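Local coordinates for glycerate dehydrogenase/glyoxylate reductase (Thermus thermophilus, PDB 2CUK) that probably reduces hydroxypyruvate and glyoxylate with a nicotinamide cofactor, as a member of the D-isomer specific 2-hydroxyacid dehydrogenase family, at the interface of chains A and B. Numbering follows the deposited sequence. Chains: chain A/B, glycerate dehydrogenase/glyoxylate reductase.

Contact 1: the interface of chains A and B. Residues chain A 10, 281-283, 286; chain B 134-135, 138-139.
B:Leu138 reaches across to chain A between A:Arg283, A:Arg286 and A:Pro10, and its side chain can be followed outward atom by atom. Its CB lies 3.8 Å from NH2 of A:Arg283, under one face of that guanidinium and toward the rim. With chi1 at -64°, CG stands beside the backbone N and the fork opens toward chain A. One branch, CD1, meets NH1 of A:Arg283 and, at 3.8 Å, the ring carbon CB of A:Pro10. The other, CD2, packs at 3.6 Å on CG of A:Arg286, in the aliphatic part of that arginine. A:Arg283 crosses the leucine at about a right angle; a bend at its chi3 (-64°) turns the guanidinium back over it, while NE holds water 1, which also reaches O of B:Gly139. Beyond the leucine, NH1 of A:Arg286 gives a 2.8 Å hydrogen bond to the carbonyl O of B:Pro134. That oxygen lies close to the guanidinium plane, but the donor sits well above the carbonyl plane. CA of A:Ala281 covers a face of the same guanidinium. A:Gly282 pairs with B:Gly139 in a short parallel beta bridge: N of B:Gly139 donates to O of A:Ala281 at 2.8 Å, and N of A:Arg283, in the first turn of helix 283-301, donates to O of B:Gly139 at 2.9 Å. The site joins that helix start to a loop of the other subunit, contributing to the deposited two-fold dimer, which may be the biological one.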
ATOM      1  N   PRO A  10       9.193   7.886  21.079  1.00 23.88           N
ATOM      2  CA  PRO A  10       9.605   6.492  20.915  1.00 25.07           C
ATOM      3  C   PRO A  10      11.125   6.401  20.937  1.00 25.69           C
ATOM      4  O   PRO A  10      11.812   7.329  20.504  1.00 26.52           O
ATOM      5  CB  PRO A  10       9.025   6.131  19.558  1.00 24.62           C
ATOM      6  CG  PRO A  10       9.215   7.406  18.792  1.00 23.85           C
ATOM      7  CD  PRO A  10       8.768   8.461  19.789  1.00 23.71           C
ATOM      8  N   ALA A 281       4.883   8.197  10.448  1.00 13.39           N
ATOM      9  CA  ALA A 281       4.792   7.183  11.490  1.00 15.29           C
ATOM     10  C   ALA A 281       5.571   5.880  11.313  1.00 17.22           C
ATOM     11  O   ALA A 281       5.034   4.792  11.519  1.00 17.76           O
ATOM     12  CB  ALA A 281       3.326   6.875  11.775  1.00 15.23           C
ATOM     13  N   GLY A 282       6.837   5.992  10.929  1.00 17.90           N
ATOM     14  CA  GLY A 282       7.680   4.818  10.812  1.00 16.21           C
ATOM     15  C   GLY A 282       8.379   4.834  12.159  1.00 16.13           C
ATOM     16  O   GLY A 282       8.765   5.909  12.620  1.00 13.84           O
ATOM     17  N   ARG A 283       8.537   3.684  12.809  1.00 17.21           N
ATOM     18  CA  ARG A 283       9.176   3.679  14.119  1.00 16.81           C
ATOM     19  C   ARG A 283      10.602   4.218  14.068  1.00 17.06           C
ATOM     20  O   ARG A 283      10.983   5.048  14.889  1.00 13.42           O
ATOM     21  CB  ARG A 283       9.172   2.274  14.730  1.00 19.26           C
ATOM     22  CG  ARG A 283       9.722   2.233  16.164  1.00 22.04           C
ATOM     23  CD  ARG A 283       9.572   0.844  16.774  1.00 23.59           C
ATOM     24  NE  ARG A 283       8.168   0.465  16.908  1.00 25.81           N
ATOM     25  CZ  ARG A 283       7.375   0.880  17.889  1.00 25.39           C
ATOM     26  NH1 ARG A 283       7.847   1.684  18.832  1.00 25.61           N
ATOM     27  NH2 ARG A 283       6.105   0.499  17.921  1.00 24.71           N
ATOM     28  N   ARG A 286      10.515   8.020  13.538  1.00 14.92           N
ATOM     29  CA  ARG A 286      10.155   8.761  14.742  1.00 14.60           C
ATOM     30  C   ARG A 286      11.271   8.745  15.800  1.00 16.34           C
ATOM     31  O   ARG A 286      11.448   9.718  16.540  1.00 13.45           O
ATOM     32  CB  ARG A 286       8.839   8.225  15.326  1.00 15.61           C
ATOM     33  CG  ARG A 286       7.589   8.582  14.489  1.00 15.46           C
ATOM     34  CD  ARG A 286       7.266  10.074  14.543  1.00 15.99           C
ATOM     35  NE  ARG A 286       6.176  10.455  13.635  1.00 17.99           N
ATOM     36  CZ  ARG A 286       4.892  10.156  13.821  1.00 17.12           C
ATOM     37  NH1 ARG A 286       4.510   9.467  14.890  1.00 16.92           N
ATOM     38  NH2 ARG A 286       3.984  10.540  12.930  1.00 16.96           N
TER
ATOM     39  N   PRO B 134       3.588  11.567  18.680  1.00 19.06           N
ATOM     40  CA  PRO B 134       4.832  10.904  18.277  1.00 19.22           C
ATOM     41  C   PRO B 134       4.772   9.378  18.243  1.00 18.00           C
ATOM     42  O   PRO B 134       5.468   8.749  17.453  1.00 20.16           O
ATOM     43  CB  PRO B 134       5.844  11.414  19.306  1.00 19.86           C
ATOM     44  CG  PRO B 134       5.329  12.774  19.636  1.00 18.33           C
ATOM     45  CD  PRO B 134       3.841  12.531  19.766  1.00 17.45           C
ATOM     46  N   GLU B 135       3.938   8.779  19.085  1.00 19.90           N
ATOM     47  CA  GLU B 135       3.849   7.322  19.138  1.00 19.40           C
ATOM     48  C   GLU B 135       2.539   6.718  18.623  1.00 19.79           C
ATOM     49  O   GLU B 135       2.242   5.560  18.895  1.00 19.09           O
ATOM     50  CB  GLU B 135       4.088   6.849  20.572  1.00 22.00           C
ATOM     51  CG  GLU B 135       5.304   7.484  21.227  1.00 24.60           C
ATOM     52  CD  GLU B 135       5.518   7.000  22.646  1.00 28.37           C
ATOM     53  OE1 GLU B 135       6.363   6.101  22.851  1.00 30.40           O
ATOM     54  OE2 GLU B 135       4.831   7.509  23.555  1.00 29.01           O
ATOM     55  N   LEU B 138       2.611   3.603  15.084  1.00 17.46           N
ATOM     56  CA  LEU B 138       3.967   3.430  14.567  1.00 17.33           C
ATOM     57  C   LEU B 138       4.096   2.138  13.760  1.00 16.71           C
ATOM     58  O   LEU B 138       3.638   1.080  14.187  1.00 15.85           O
ATOM     59  CB  LEU B 138       4.971   3.422  15.726  1.00 18.42           C
ATOM     60  CG  LEU B 138       5.092   4.718  16.535  1.00 19.03           C
ATOM     61  CD1 LEU B 138       6.075   4.531  17.690  1.00 20.24           C
ATOM     62  CD2 LEU B 138       5.554   5.846  15.616  1.00 19.53           C
ATOM     63  N   GLY B 139       4.717   2.230  12.589  1.00 16.92           N
ATOM     64  CA  GLY B 139       4.882   1.055  11.755  1.00 18.87           C
ATOM     65  C   GLY B 139       6.336   0.742  11.464  1.00 19.47           C
ATOM     66  O   GLY B 139       7.222   1.155  12.214  1.00 19.40           O
TER
HETATM   67  O   HOH W   1       7.239  -0.811  14.654  1.00 27.28           O

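Contact 2: the interface of chains A and B. Residues chain A 258-260, 267, 276; chain B 129-131.
The indole of B:Trp129 is sandwiched between two prolines of chain A, A:Pro259 and A:Pro276, in this interface of a D-isomer specific 2-hydroxyacid dehydrogenase. CB of A:Pro259 sits over one face of the five-membered ring, 3.5 Å from its centroid, and CB of A:Pro276 faces it from the opposite side at 3.4 Å. The CA atoms of both prolines lie over the six-membered ring in the same way, giving CH-pi contacts on both faces. CG of A:Pro259 also packs on CA of B:Lys130 at 3.8 Å, extending the contact to the next residue of chain B. The indole's CG is anti to the backbone N (chi1 -177°), which swings the ring toward chain A, and chi2 (20°) turns its faces to the prolines. Around the rim, CG of A:Glu258 touches CZ2 at 3.4 Å, and the hydroxyl OH of A:Tyr267 lies in the ring plane, 3.5 Å from CE3. At the pyrrole edge, NE1 is linked through water 2 to the carboxylate OE2 of A:Glu258. With B:Trp129 cut back to an alanine, the two prolines are likely to face each other across a gap, and water 2 to lose its indole partner. N of A:Leu260 borders the indole near CZ3. In the second shell, a cis peptide bond precedes A:Pro259 and is likely to set the course of chain A past the indole. A:Tyr267, in the 3-10 helix 265-268, donates from OH to the carbonyl O of A:Leu260 at 2.9 Å, which probably steadies the residue after A:Pro259.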
ATOM      1  N   GLU A 258      -8.829  19.229  10.973  1.00 27.14           N
ATOM      2  CA  GLU A 258      -8.069  18.065  11.398  1.00 28.07           C
ATOM      3  C   GLU A 258      -7.921  18.054  12.917  1.00 28.54           C
ATOM      4  O   GLU A 258      -7.507  19.048  13.516  1.00 27.70           O
ATOM      5  CB  GLU A 258      -6.690  18.086  10.738  1.00 29.70           C
ATOM      6  CG  GLU A 258      -5.863  16.834  10.955  1.00 31.94           C
ATOM      7  CD  GLU A 258      -4.507  16.918  10.285  1.00 32.30           C
ATOM      8  OE1 GLU A 258      -4.461  17.007   9.040  1.00 32.90           O
ATOM      9  OE2 GLU A 258      -3.484  16.901  11.001  1.00 35.80           O
ATOM     10  N   PRO A 259      -8.276  16.932  13.562  1.00 27.69           N
ATOM     11  CA  PRO A 259      -8.798  15.700  12.954  1.00 27.33           C
ATOM     12  C   PRO A 259     -10.134  15.917  12.234  1.00 27.35           C
ATOM     13  O   PRO A 259     -10.841  16.896  12.494  1.00 26.15           O
ATOM     14  CB  PRO A 259      -8.954  14.763  14.150  1.00 27.91           C
ATOM     15  CG  PRO A 259      -7.906  15.252  15.112  1.00 28.99           C
ATOM     16  CD  PRO A 259      -8.054  16.745  15.007  1.00 28.00           C
ATOM     17  N   LEU A 260     -10.471  15.006  11.326  1.00 26.39           N
ATOM     18  CA  LEU A 260     -11.729  15.084  10.589  1.00 27.66           C
ATOM     19  C   LEU A 260     -12.771  14.309  11.396  1.00 28.51           C
ATOM     20  O   LEU A 260     -12.654  13.093  11.552  1.00 26.91           O
ATOM     21  CB  LEU A 260     -11.579  14.450   9.203  1.00 26.83           C
ATOM     22  CG  LEU A 260     -12.729  14.683   8.222  1.00 27.27           C
ATOM     23  CD1 LEU A 260     -12.689  16.122   7.711  1.00 27.39           C
ATOM     24  CD2 LEU A 260     -12.612  13.718   7.064  1.00 28.85           C
ATOM     25  N   TYR A 267     -16.021  10.007   5.274  1.00 20.13           N
ATOM     26  CA  TYR A 267     -15.929   8.676   5.871  1.00 20.63           C
ATOM     27  C   TYR A 267     -16.967   7.715   5.319  1.00 20.94           C
ATOM     28  O   TYR A 267     -16.807   6.503   5.420  1.00 22.55           O
ATOM     29  CB  TYR A 267     -16.073   8.753   7.394  1.00 21.53           C
ATOM     30  CG  TYR A 267     -14.868   9.324   8.099  1.00 20.32           C
ATOM     31  CD1 TYR A 267     -13.629   8.676   8.048  1.00 22.33           C
ATOM     32  CD2 TYR A 267     -14.960  10.509   8.823  1.00 21.84           C
ATOM     33  CE1 TYR A 267     -12.513   9.202   8.703  1.00 22.87           C
ATOM     34  CE2 TYR A 267     -13.856  11.040   9.481  1.00 22.55           C
ATOM     35  CZ  TYR A 267     -12.638  10.385   9.420  1.00 23.68           C
ATOM     36  OH  TYR A 267     -11.554  10.909  10.088  1.00 23.87           O
ATOM     37  N   PRO A 276      -5.159   8.945   9.702  1.00 18.46           N
ATOM     38  CA  PRO A 276      -4.961   9.995  10.703  1.00 18.32           C
ATOM     39  C   PRO A 276      -3.587  10.666  10.817  1.00 18.50           C
ATOM     40  O   PRO A 276      -2.968  10.638  11.876  1.00 17.51           O
ATOM     41  CB  PRO A 276      -5.380   9.298  11.994  1.00 16.82           C
ATOM     42  CG  PRO A 276      -4.846   7.905  11.780  1.00 17.76           C
ATOM     43  CD  PRO A 276      -5.211   7.612  10.333  1.00 18.55           C
TER
ATOM     44  N   TRP B 129      -9.505   9.339  16.434  1.00 23.73           N
ATOM     45  CA  TRP B 129      -8.526  10.337  16.014  1.00 22.98           C
ATOM     46  C   TRP B 129      -8.811  11.689  16.664  1.00 23.06           C
ATOM     47  O   TRP B 129      -9.721  12.414  16.254  1.00 22.14           O
ATOM     48  CB  TRP B 129      -8.543  10.456  14.488  1.00 22.27           C
ATOM     49  CG  TRP B 129      -7.535  11.405  13.906  1.00 23.19           C
ATOM     50  CD1 TRP B 129      -6.397  11.878  14.503  1.00 22.31           C
ATOM     51  CD2 TRP B 129      -7.552  11.955  12.583  1.00 21.86           C
ATOM     52  NE1 TRP B 129      -5.706  12.691  13.629  1.00 22.51           N
ATOM     53  CE2 TRP B 129      -6.392  12.753  12.444  1.00 21.90           C
ATOM     54  CE3 TRP B 129      -8.436  11.849  11.498  1.00 23.28           C
ATOM     55  CZ2 TRP B 129      -6.092  13.443  11.263  1.00 23.85           C
ATOM     56  CZ3 TRP B 129      -8.136  12.538  10.317  1.00 22.14           C
ATOM     57  CH2 TRP B 129      -6.974  13.324  10.213  1.00 23.53           C
ATOM     58  N   LYS B 130      -8.021  12.024  17.679  1.00 22.09           N
ATOM     59  CA  LYS B 130      -8.207  13.276  18.395  1.00 23.54           C
ATOM     60  C   LYS B 130      -6.996  14.201  18.333  1.00 22.93           C
ATOM     61  O   LYS B 130      -7.104  15.383  18.639  1.00 23.31           O
ATOM     62  CB  LYS B 130      -8.570  12.973  19.848  1.00 26.28           C
ATOM     63  CG  LYS B 130      -9.780  12.060  19.960  1.00 27.90           C
ATOM     64  CD  LYS B 130     -10.146  11.761  21.399  1.00 31.38           C
ATOM     65  CE  LYS B 130     -11.303  10.775  21.459  1.00 29.85           C
ATOM     66  NZ  LYS B 130     -12.455  11.244  20.638  1.00 30.29           N
ATOM     67  N   ALA B 131      -5.846  13.668  17.935  1.00 22.63           N
ATOM     68  CA  ALA B 131      -4.641  14.482  17.833  1.00 21.61           C
ATOM     69  C   ALA B 131      -3.476  13.731  17.209  1.00 20.95           C
ATOM     70  O   ALA B 131      -3.510  12.508  17.059  1.00 21.28           O
ATOM     71  CB  ALA B 131      -4.235  14.988  19.217  1.00 23.40           C
TER
HETATM   72  O   HOH W   2      -3.913  15.160  13.563  1.00 36.28           O

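The C-alpha centres of contact 1 and contact 2 lie about 17 Å apart, and the two have no residue in common. They are nevertheless tied together on both chains. In chain B, residues 129-131 of contact 2 and 134-135 and 138-139 of contact 1 belong to one stretch of loop after helix 117-125, running along chain A. In chain A, A:Pro276 of contact 2 is followed five residues later by A:Ala281 of contact 1, just ahead of helix 283-301. Two-fold symmetry repeats both with the chains exchanged, an exchange consistent with a two-fold dimer, though the structure alone does not show the state in solution.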